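Side-chain contacts in CRISPR-associated endonuclease Cas3-HD (Methanocaldococcus jannaschii, PDB 3S4L), which cleaves single-stranded DNA, in a magnesium-dependent reaction, and single-stranded RNA as the HD nuclease of CRISPR interference: residues Met87-His91 with Glu92-Ala96; Phe187-Glu190 with Met191-Ala195. One frame throughout, in Å; residues are numbered along the deposited sequence.

Contact 1: Met87-His91 with Glu92-Ala96; sequences MGFRH and ELVSA. With CA (calcium ion), chain C.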
loop_
_atom_site.group_PDB
_atom_site.type_symbol
_atom_site.label_atom_id
_atom_site.label_comp_id
_atom_site.label_asym_id
_atom_site.label_seq_id
_atom_site.Cartn_x
_atom_site.Cartn_y
_atom_site.Cartn_z
ATOM N N MET A 87 -9.507 -7.942 -15.365
ATOM C CA MET A 87 -10.602 -7.053 -15.783
ATOM C C MET A 87 -10.454 -5.647 -15.195
ATOM O O MET A 87 -11.395 -5.104 -14.592
ATOM C CB MET A 87 -11.971 -7.645 -15.415
ATOM C CG MET A 87 -12.093 -9.132 -15.729
ATOM S SD MET A 87 -13.337 -9.550 -16.964
ATOM C CE MET A 87 -14.603 -10.293 -15.936
ATOM N N GLY A 88 -9.267 -5.071 -15.368
ATOM C CA GLY A 88 -9.006 -3.735 -14.877
ATOM C C GLY A 88 -8.781 -3.657 -13.376
ATOM O O GLY A 88 -8.421 -2.589 -12.857
ATOM N N PHE A 89 -8.994 -4.762 -12.663
ATOM C CA PHE A 89 -8.787 -4.704 -11.224
ATOM C C PHE A 89 -7.366 -4.235 -10.881
ATOM O O PHE A 89 -6.386 -4.677 -11.492
ATOM C CB PHE A 89 -9.061 -6.026 -10.524
ATOM C CG PHE A 89 -8.757 -5.979 -9.046
ATOM C CD1 PHE A 89 -9.607 -5.304 -8.162
ATOM C CD2 PHE A 89 -7.609 -6.578 -8.540
ATOM C CE1 PHE A 89 -9.318 -5.237 -6.776
ATOM C CE2 PHE A 89 -7.319 -6.536 -7.161
ATOM C CZ PHE A 89 -8.166 -5.862 -6.275
ATOM N N ARG A 90 -7.263 -3.328 -9.913
ATOM C CA ARG A 90 -5.958 -2.787 -9.500
ATOM C C ARG A 90 -5.733 -2.982 -7.997
ATOM O O ARG A 90 -6.332 -2.301 -7.165
ATOM C CB ARG A 90 -5.850 -1.315 -9.887
ATOM C CG ARG A 90 -6.190 -1.070 -11.340
ATOM C CD ARG A 90 -4.977 -1.035 -12.244
ATOM N NE ARG A 90 -3.936 -1.987 -11.877
ATOM C CZ ARG A 90 -2.644 -1.680 -11.809
ATOM N NH1 ARG A 90 -2.248 -0.440 -12.072
ATOM N NH2 ARG A 90 -1.746 -2.605 -11.475
ATOM N N HIS A 91 -4.882 -3.947 -7.666
ATOM C CA HIS A 91 -4.642 -4.333 -6.280
ATOM C C HIS A 91 -4.198 -3.168 -5.392
ATOM O O HIS A 91 -4.537 -3.121 -4.203
ATOM C CB HIS A 91 -3.587 -5.432 -6.224
ATOM C CG HIS A 91 -2.239 -4.991 -6.705
ATOM N ND1 HIS A 91 -1.920 -4.864 -8.033
ATOM C CD2 HIS A 91 -1.122 -4.658 -6.013
ATOM C CE1 HIS A 91 -0.666 -4.459 -8.153
ATOM N NE2 HIS A 91 -0.169 -4.326 -6.945
ATOM N N GLU A 92 -3.455 -2.221 -5.960
ATOM C CA GLU A 92 -2.869 -1.154 -5.141
ATOM C C GLU A 92 -3.903 -0.244 -4.479
ATOM O O GLU A 92 -3.627 0.361 -3.438
ATOM C CB GLU A 92 -1.835 -0.319 -5.918
ATOM C CG GLU A 92 -2.362 0.391 -7.143
ATOM C CD GLU A 92 -2.127 -0.413 -8.425
ATOM O OE1 GLU A 92 -2.439 -1.624 -8.446
ATOM O OE2 GLU A 92 -1.618 0.168 -9.407
ATOM N N LEU A 93 -5.087 -0.133 -5.082
ATOM C CA LEU A 93 -6.154 0.702 -4.504
ATOM C C LEU A 93 -6.662 0.053 -3.222
ATOM O O LEU A 93 -6.942 0.729 -2.233
ATOM C CB LEU A 93 -7.308 0.902 -5.489
ATOM C CG LEU A 93 -7.223 2.028 -6.531
ATOM C CD1 LEU A 93 -5.957 1.992 -7.349
ATOM C CD2 LEU A 93 -8.453 1.965 -7.446
ATOM N N VAL A 94 -6.773 -1.271 -3.254
ATOM C CA VAL A 94 -7.149 -2.037 -2.077
ATOM C C VAL A 94 -6.033 -2.039 -1.039
ATOM O O VAL A 94 -6.312 -1.984 0.154
ATOM C CB VAL A 94 -7.492 -3.485 -2.435
ATOM C CG1 VAL A 94 -7.647 -4.323 -1.160
ATOM C CG2 VAL A 94 -8.740 -3.510 -3.300
ATOM N N SER A 95 -4.779 -2.098 -1.490
ATOM C CA SER A 95 -3.632 -1.925 -0.579
ATOM C C SER A 95 -3.670 -0.562 0.139
ATOM O O SER A 95 -3.491 -0.486 1.364
ATOM C CB SER A 95 -2.294 -2.062 -1.325
ATOM O OG SER A 95 -2.106 -3.338 -1.922
ATOM N N ALA A 96 -3.897 0.502 -0.632
ATOM C CA ALA A 96 -3.937 1.861 -0.088
ATOM C C ALA A 96 -4.947 1.985 1.045
ATOM O O ALA A 96 -4.695 2.664 2.049
ATOM C CB ALA A 96 -4.240 2.886 -1.186
HETATM CA CA CA C . 2.108 -4.164 -6.618
HETATM O O HOH W 1 3.006 -6.574 -7.783
HETATM O O HOH W 2 4.294 -4.597 -5.974
#

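Contact 2: Phe187-Glu190 with Met191-Ala195; sequences FVIE and MSVRA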
loop_
_atom_site.group_PDB
_atom_site.type_symbol
_atom_site.label_atom_id
_atom_site.label_comp_id
_atom_site.label_asym_id
_atom_site.label_seq_id
_atom_site.Cartn_x
_atom_site.Cartn_y
_atom_site.Cartn_z
ATOM N N PHE A 187 -13.396 5.336 0.136
ATOM C CA PHE A 187 -12.068 5.750 0.574
ATOM C C PHE A 187 -11.186 6.187 -0.581
ATOM O O PHE A 187 -10.584 7.259 -0.539
ATOM C CB PHE A 187 -11.336 4.655 1.359
ATOM C CG PHE A 187 -9.925 5.032 1.690
ATOM C CD1 PHE A 187 -9.656 5.901 2.729
ATOM C CD2 PHE A 187 -8.875 4.563 0.930
ATOM C CE1 PHE A 187 -8.357 6.275 3.015
ATOM C CE2 PHE A 187 -7.587 4.928 1.213
ATOM C CZ PHE A 187 -7.326 5.789 2.258
ATOM N N VAL A 188 -11.089 5.352 -1.608
ATOM C CA VAL A 188 -10.216 5.670 -2.734
ATOM C C VAL A 188 -10.635 6.945 -3.493
ATOM O O VAL A 188 -9.793 7.775 -3.833
ATOM C CB VAL A 188 -10.075 4.487 -3.711
ATOM C CG1 VAL A 188 -9.117 4.868 -4.825
ATOM C CG2 VAL A 188 -9.594 3.231 -2.959
ATOM N N ILE A 189 -11.928 7.105 -3.748
ATOM C CA ILE A 189 -12.408 8.343 -4.347
ATOM C C ILE A 189 -11.962 9.529 -3.501
ATOM O O ILE A 189 -11.370 10.486 -4.014
ATOM C CB ILE A 189 -13.952 8.345 -4.473
ATOM C CG1 ILE A 189 -14.391 7.361 -5.554
ATOM C CG2 ILE A 189 -14.477 9.752 -4.789
ATOM C CD1 ILE A 189 -15.885 7.145 -5.613
ATOM N N GLU A 190 -12.238 9.455 -2.200
ATOM C CA GLU A 190 -11.863 10.517 -1.267
ATOM C C GLU A 190 -10.360 10.772 -1.305
ATOM O O GLU A 190 -9.907 11.901 -1.125
ATOM C CB GLU A 190 -12.306 10.157 0.157
ATOM C CG GLU A 190 -12.488 11.352 1.082
ATOM C CD GLU A 190 -12.819 10.953 2.516
ATOM O OE1 GLU A 190 -13.130 11.856 3.330
ATOM O OE2 GLU A 190 -12.762 9.741 2.831
ATOM N N MET A 191 -9.585 9.722 -1.551
ATOM C CA MET A 191 -8.138 9.863 -1.641
ATOM C C MET A 191 -7.713 10.554 -2.922
ATOM O O MET A 191 -6.943 11.506 -2.898
ATOM C CB MET A 191 -7.477 8.488 -1.580
ATOM C CG MET A 191 -7.291 7.976 -0.171
ATOM S SD MET A 191 -5.657 8.371 0.458
ATOM C CE MET A 191 -4.693 7.155 -0.464
ATOM N N SER A 192 -8.221 10.043 -4.038
ATOM C CA SER A 192 -7.862 10.512 -5.371
ATOM C C SER A 192 -8.169 11.983 -5.541
ATOM O O SER A 192 -7.457 12.696 -6.247
ATOM C CB SER A 192 -8.643 9.715 -6.410
ATOM O OG SER A 192 -8.562 8.336 -6.115
ATOM N N VAL A 193 -9.240 12.430 -4.899
ATOM C CA VAL A 193 -9.624 13.832 -4.945
ATOM C C VAL A 193 -8.629 14.702 -4.204
ATOM O O VAL A 193 -8.008 15.593 -4.786
ATOM C CB VAL A 193 -10.991 14.057 -4.300
ATOM C CG1 VAL A 193 -11.188 15.534 -4.008
ATOM C CG2 VAL A 193 -12.095 13.530 -5.199
ATOM N N ARG A 194 -8.481 14.430 -2.913
ATOM C CA ARG A 194 -7.641 15.248 -2.057
ATOM C C ARG A 194 -6.201 15.239 -2.549
ATOM O O ARG A 194 -5.375 16.048 -2.117
ATOM C CB ARG A 194 -7.768 14.805 -0.595
ATOM C CG ARG A 194 -9.226 14.872 -0.105
ATOM C CD ARG A 194 -9.345 15.321 1.351
ATOM N NE ARG A 194 -9.687 14.212 2.241
ATOM C CZ ARG A 194 -9.923 14.328 3.547
ATOM N NH1 ARG A 194 -9.863 15.515 4.140
ATOM N NH2 ARG A 194 -10.220 13.248 4.262
ATOM N N ALA A 195 -5.918 14.337 -3.483
ATOM C CA ALA A 195 -4.589 14.243 -4.077
ATOM C C ALA A 195 -4.489 14.995 -5.412
ATOM O O ALA A 195 -3.442 15.554 -5.738
ATOM C CB ALA A 195 -4.188 12.788 -4.235
#

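Contact 1: Met87-His91 with Glu92-Ala96
E92 OE1 lies over one face of two flat groups, 3.2 Å above the imidazole plane of H91, offset toward the rim of that ring, and at a like height over the R90 guanidinium. At the F89 ring the contact is instead at the edge, where V94 CG2 comes to 3.8 Å from CZ, near the ring plane. This is the turn into helix 91-107 of the HD domain. It delivers H91, one of the ligands of the catalytic metal, and here H91 NE2 binds a calcium ion at 2.3 Å. D67, H123 and H124 supply the other protein ligands and two waters also bind.

The guanidinium and carboxylate planes stand 81° apart, and R90 NH1 reaches E92 OE2 at 2.8 Å. The oxygen lies well out of the guanidinium plane, so the salt bridge rests on charge without an N-H aimed at it. E92 comes back over its neighbours because CG sits between the backbone N and the carbonyl carbon (chi1 60°) and the chain bends again at chi2. The backbone of R90 also bonds to K148, while F89 and V94 both pack on L149 of helix 142-149.

S95 OG is held by hydrogen bonds with H66 O and G69 N, tying the first turn to the segment that carries D67. The same residue closes that turn through its backbone: S95 N donates to H91 O at 2.9 Å, with an N-H...O angle of 162°.

Contact 2: Phe187-Glu190 with Met191-Ala195
Aromatic and apolar packing between F187 and M191, one helical turn apart, forms the centre of this contact. M191 CG lies over one face of the F187 ring, 3.6 Å from its centroid and 27° off the normal, a CH-pi contact offset toward the rim at CZ and CE2. The sulfur follows obliquely, with SD 4.5 Å from the same centroid, which adds a Met-aromatic contact. F187 brings its ring there with CG anti to the backbone N (chi1 174°), and the methionine chain bends at chi2 and chi3 to remain beside it. Farther round the helix, I189 CG2 and V193 CG2 approach more loosely, at 4.5 Å.

Among the hydrogen bonds, V188 O is gripped twice. S192 N donates to it at 2.8 Å, and S192 OG also donates to it, at 2.7 Å, from above the carbonyl plane. The buried serine hydroxyl is thus satisfied within its own helix, folded back on the preceding turn. The regular i to i+4 bonding continues from V193 N to I189 O, whereas R194 N to E190 O is weak at 3.4 Å.

The charged pair is E190 with R194. Their side chains run alongside each other in the same direction, and E190 OE1 lies 3.4 Å from R194 NH2, well out of the guanidinium plane. No N-H points at the oxygen, and R194 is poorly ordered, which suggests a loose electrostatic pairing on the exposed side of the helix.

All of this belongs to helix 181-197. M191 packs on F114, A117 and M121 of helix 110-121, V188 bridges M121 and V145, and I189 and S192 rest on helix 142-149, while the F187 ring meets Y100 of helix 91-107.

Contact 1 comes first along the chain, at the start of helix 91-107, and contact 2 follows within helix 181-197; their centres are 14 Å apart. The two helices touch directly: V188 CG2 packs on L93 O at 3.7 Å, and F187 CE2 lies 3.8 Å from A96 O. Helices 110-121 and 142-149 touch both contacts, M121 meeting both A96 and V188, and all four segments fall within the Cas3-type HD domain. Contact 1 holds a metal ligand, H91, whereas contact 2 lies farther from the metal, with the V188 side chain about 11 Å from that of H91, and packs against the helix that begins with this ligand.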